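Local coordinates for protein intracellular serine protease (Bacillus licheniformis, PDB 4ZOQ) that is a subtilisin-like serine protease of the lanthipeptide pathway that probably cleaves peptide bonds through an Asp-His-Ser charge relay, at residues I38-V47 with A287-E295. Sequence-based numbering, arbitrary orientation.
Sequences IERGHPDVKV and ALVISEYRE
S291 OG is gripped from two sides: it takes the backbone N-H of H42 at 3.0 Å and donates its own hydrogen bond to A287 O, 2.8 Å away and one helical turn back. That carbonyl also accepts S291 N, from the opposite face of its plane. With OG anti to the carbonyl carbon (chi1 -61°), the hydroxyl faces both partners, and S291 CB lies over one face of the H42 imidazole, 3.9 Å from its centroid, as a CH-pi contact. The ring's NE2 then gives a nearly straight bond (168°) to E295 OE2 at 2.8 Å; the oxygen sits in the ring plane but is itself met from above its carboxylate plane. E39, its chain bent at chi2 (58°), brings E39 OE2 to 2.7 Å from E295 OE2, two acceptors with the carboxylate planes nearly perpendicular, while E39 OE1 takes G41 N through its anti lone pair. Further along, V45 CG2 packs on I290 CG2 at 3.7 Å, and V47 CG2 meets A287 CB, where strand 46-51 enters the central sheet on its way to D51, a predicted charge-relay residue. R294 makes its salt bridge to E132; D44 OD2 lies well out of the guanidinium plane, merely an opposite charge nearby. The loop before this subtilase strand is thus fastened to helix 275-297, and E39 and E295 probably share a proton, with a positive H42 possibly easing the charge further.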
loop_
_atom_site.group_PDB
_atom_site.type_symbol
_atom_site.label_atom_id
_atom_site.label_comp_id
_atom_site.label_asym_id
_atom_site.label_seq_id
_atom_site.Cartn_x
_atom_site.Cartn_y
_atom_site.Cartn_z
ATOM N N ILE B 38 -4.913 -9.794 22.700
ATOM C CA ILE B 38 -4.106 -8.695 23.227
ATOM C C ILE B 38 -4.621 -7.382 22.637
ATOM O O ILE B 38 -4.891 -6.426 23.358
ATOM C CB ILE B 38 -2.601 -8.850 22.873
ATOM C CG1 ILE B 38 -2.050 -10.225 23.295
ATOM C CG2 ILE B 38 -1.780 -7.705 23.482
ATOM C CD1 ILE B 38 -2.147 -10.468 24.775
ATOM N N GLU B 39 -4.753 -7.343 21.319
ATOM C CA GLU B 39 -5.284 -6.188 20.630
ATOM C C GLU B 39 -5.751 -6.657 19.264
ATOM O O GLU B 39 -4.960 -6.984 18.375
ATOM C CB GLU B 39 -4.249 -5.056 20.518
ATOM C CG GLU B 39 -4.767 -3.823 19.755
ATOM C CD GLU B 39 -6.039 -3.226 20.392
ATOM O OE1 GLU B 39 -7.113 -3.275 19.747
ATOM O OE2 GLU B 39 -5.975 -2.693 21.516
ATOM N N ARG B 40 -7.056 -6.589 19.077
ATOM C CA ARG B 40 -7.676 -7.060 17.861
ATOM C C ARG B 40 -7.886 -5.899 16.900
ATOM O O ARG B 40 -8.358 -6.106 15.780
ATOM C CB ARG B 40 -8.996 -7.756 18.207
ATOM C CG ARG B 40 -9.368 -8.928 17.325
ATOM C CD ARG B 40 -10.514 -9.769 17.941
ATOM N NE ARG B 40 -10.766 -10.954 17.128
ATOM C CZ ARG B 40 -11.453 -10.928 15.986
ATOM N NH1 ARG B 40 -11.972 -9.785 15.555
ATOM N NH2 ARG B 40 -11.636 -12.034 15.282
ATOM N N GLY B 41 -7.545 -4.681 17.347
ATOM C CA GLY B 41 -7.762 -3.478 16.555
ATOM C C GLY B 41 -9.045 -2.728 16.873
ATOM O O GLY B 41 -10.038 -3.324 17.318
ATOM N N HIS B 42 -9.031 -1.414 16.662
ATOM C CA HIS B 42 -10.223 -0.584 16.878
ATOM C C HIS B 42 -10.944 -0.297 15.580
ATOM O O HIS B 42 -10.325 0.100 14.611
ATOM C CB HIS B 42 -9.879 0.746 17.580
ATOM C CG HIS B 42 -9.403 0.583 18.995
ATOM N ND1 HIS B 42 -9.083 1.656 19.805
ATOM C CD2 HIS B 42 -9.160 -0.526 19.732
ATOM C CE1 HIS B 42 -8.678 1.217 20.980
ATOM N NE2 HIS B 42 -8.707 -0.105 20.961
ATOM N N PRO B 43 -12.270 -0.494 15.563
ATOM C CA PRO B 43 -13.055 -0.127 14.386
ATOM C C PRO B 43 -12.865 1.327 13.960
ATOM O O PRO B 43 -13.030 1.590 12.783
ATOM C CB PRO B 43 -14.501 -0.369 14.845
ATOM C CG PRO B 43 -14.395 -1.418 15.877
ATOM C CD PRO B 43 -13.083 -1.202 16.574
ATOM N N ASP B 44 -12.531 2.239 14.872
ATOM C CA ASP B 44 -12.375 3.663 14.509
ATOM C C ASP B 44 -10.926 4.058 14.221
ATOM O O ASP B 44 -10.613 5.240 14.100
ATOM C CB ASP B 44 -12.965 4.585 15.590
ATOM C CG ASP B 44 -12.200 4.534 16.863
ATOM O OD1 ASP B 44 -11.574 3.492 17.110
ATOM O OD2 ASP B 44 -12.240 5.511 17.626
ATOM N N VAL B 45 -10.035 3.074 14.182
ATOM C CA VAL B 45 -8.752 3.254 13.510
ATOM C C VAL B 45 -8.946 2.834 12.052
ATOM O O VAL B 45 -9.450 1.747 11.770
ATOM C CB VAL B 45 -7.617 2.432 14.150
ATOM C CG1 VAL B 45 -6.435 2.292 13.189
ATOM C CG2 VAL B 45 -7.218 3.022 15.494
ATOM N N LYS B 46 -8.594 3.707 11.118
ATOM C CA LYS B 46 -8.920 3.446 9.712
ATOM C C LYS B 46 -7.646 3.315 8.866
ATOM O O LYS B 46 -6.740 4.169 8.931
ATOM C CB LYS B 46 -9.812 4.571 9.137
ATOM C CG LYS B 46 -11.197 4.650 9.765
ATOM C CD LYS B 46 -12.126 5.602 9.009
ATOM C CE LYS B 46 -11.745 7.061 9.205
ATOM N NZ LYS B 46 -12.618 7.918 8.334
ATOM N N VAL B 47 -7.592 2.254 8.072
ATOM C CA VAL B 47 -6.491 2.016 7.145
ATOM C C VAL B 47 -6.997 2.235 5.726
ATOM O O VAL B 47 -7.971 1.607 5.300
ATOM C CB VAL B 47 -5.905 0.582 7.294
ATOM C CG1 VAL B 47 -4.835 0.310 6.250
ATOM C CG2 VAL B 47 -5.364 0.357 8.717
ATOM N N ALA B 287 -1.677 -0.342 12.535
ATOM C CA ALA B 287 -3.043 -0.130 13.016
ATOM C C ALA B 287 -3.217 -0.806 14.379
ATOM O O ALA B 287 -3.904 -0.280 15.256
ATOM C CB ALA B 287 -4.066 -0.651 12.009
ATOM N N LEU B 288 -2.572 -1.948 14.575
ATOM C CA LEU B 288 -2.663 -2.588 15.886
ATOM C C LEU B 288 -2.009 -1.746 16.991
ATOM O O LEU B 288 -2.570 -1.616 18.081
ATOM C CB LEU B 288 -2.042 -3.986 15.862
ATOM C CG LEU B 288 -2.884 -5.125 15.301
ATOM C CD1 LEU B 288 -2.189 -6.463 15.612
ATOM C CD2 LEU B 288 -4.303 -5.078 15.898
ATOM N N VAL B 289 -0.832 -1.180 16.701
ATOM C CA VAL B 289 -0.102 -0.364 17.667
ATOM C C VAL B 289 -0.902 0.895 17.992
ATOM O O VAL B 289 -1.063 1.244 19.166
ATOM C CB VAL B 289 1.287 0.016 17.151
ATOM C CG1 VAL B 289 1.888 1.149 17.989
ATOM C CG2 VAL B 289 2.188 -1.199 17.165
ATOM N N ILE B 290 -1.434 1.548 16.960
ATOM C CA ILE B 290 -2.252 2.721 17.182
ATOM C C ILE B 290 -3.454 2.364 18.076
ATOM O O ILE B 290 -3.747 3.078 19.036
ATOM C CB ILE B 290 -2.739 3.349 15.849
ATOM C CG1 ILE B 290 -1.567 3.990 15.098
ATOM C CG2 ILE B 290 -3.817 4.410 16.119
ATOM C CD1 ILE B 290 -1.809 4.270 13.657
ATOM N N SER B 291 -4.111 1.238 17.793
ATOM C CA SER B 291 -5.260 0.808 18.585
ATOM C C SER B 291 -4.853 0.591 20.054
ATOM O O SER B 291 -5.473 1.140 20.969
ATOM C CB SER B 291 -5.844 -0.476 18.002
ATOM O OG SER B 291 -6.298 -0.268 16.671
ATOM N N GLU B 292 -3.770 -0.152 20.286
ATOM C CA GLU B 292 -3.366 -0.368 21.662
ATOM C C GLU B 292 -2.999 0.950 22.362
ATOM O O GLU B 292 -3.411 1.201 23.497
ATOM C CB GLU B 292 -2.191 -1.322 21.755
ATOM C CG GLU B 292 -1.733 -1.484 23.176
ATOM C CD GLU B 292 -1.179 -2.846 23.460
ATOM O OE1 GLU B 292 -1.719 -3.838 22.917
ATOM O OE2 GLU B 292 -0.205 -2.919 24.238
ATOM N N TYR B 293 -2.241 1.794 21.676
ATOM C CA TYR B 293 -1.766 3.031 22.289
ATOM C C TYR B 293 -2.940 3.937 22.671
ATOM O O TYR B 293 -2.972 4.514 23.757
ATOM C CB TYR B 293 -0.822 3.768 21.331
ATOM C CG TYR B 293 -0.125 4.960 21.938
ATOM C CD1 TYR B 293 -0.783 6.182 22.103
ATOM C CD2 TYR B 293 1.198 4.855 22.377
ATOM C CE1 TYR B 293 -0.123 7.289 22.668
ATOM C CE2 TYR B 293 1.869 5.940 22.950
ATOM C CZ TYR B 293 1.205 7.150 23.090
ATOM O OH TYR B 293 1.865 8.207 23.662
ATOM N N ARG B 294 -3.941 3.995 21.809
ATOM C CA ARG B 294 -5.053 4.907 22.047
ATOM C C ARG B 294 -5.870 4.348 23.205
ATOM O O ARG B 294 -6.409 5.078 24.029
ATOM C CB ARG B 294 -5.890 5.033 20.792
ATOM C CG ARG B 294 -5.206 5.789 19.673
ATOM C CD ARG B 294 -6.084 5.875 18.439
ATOM N NE ARG B 294 -7.180 6.802 18.653
ATOM C CZ ARG B 294 -8.113 7.081 17.754
ATOM N NH1 ARG B 294 -8.080 6.490 16.563
ATOM N NH2 ARG B 294 -9.082 7.945 18.056
ATOM N N GLU B 295 -5.887 3.026 23.295
ATOM C CA GLU B 295 -6.591 2.350 24.367
ATOM C C GLU B 295 -5.937 2.580 25.723
ATOM O O GLU B 295 -6.620 2.700 26.741
ATOM C CB GLU B 295 -6.664 0.855 24.075
ATOM C CG GLU B 295 -7.615 0.108 24.976
ATOM C CD GLU B 295 -7.969 -1.257 24.436
ATOM O OE1 GLU B 295 -8.369 -2.110 25.253
ATOM O OE2 GLU B 295 -7.762 -1.497 23.226
#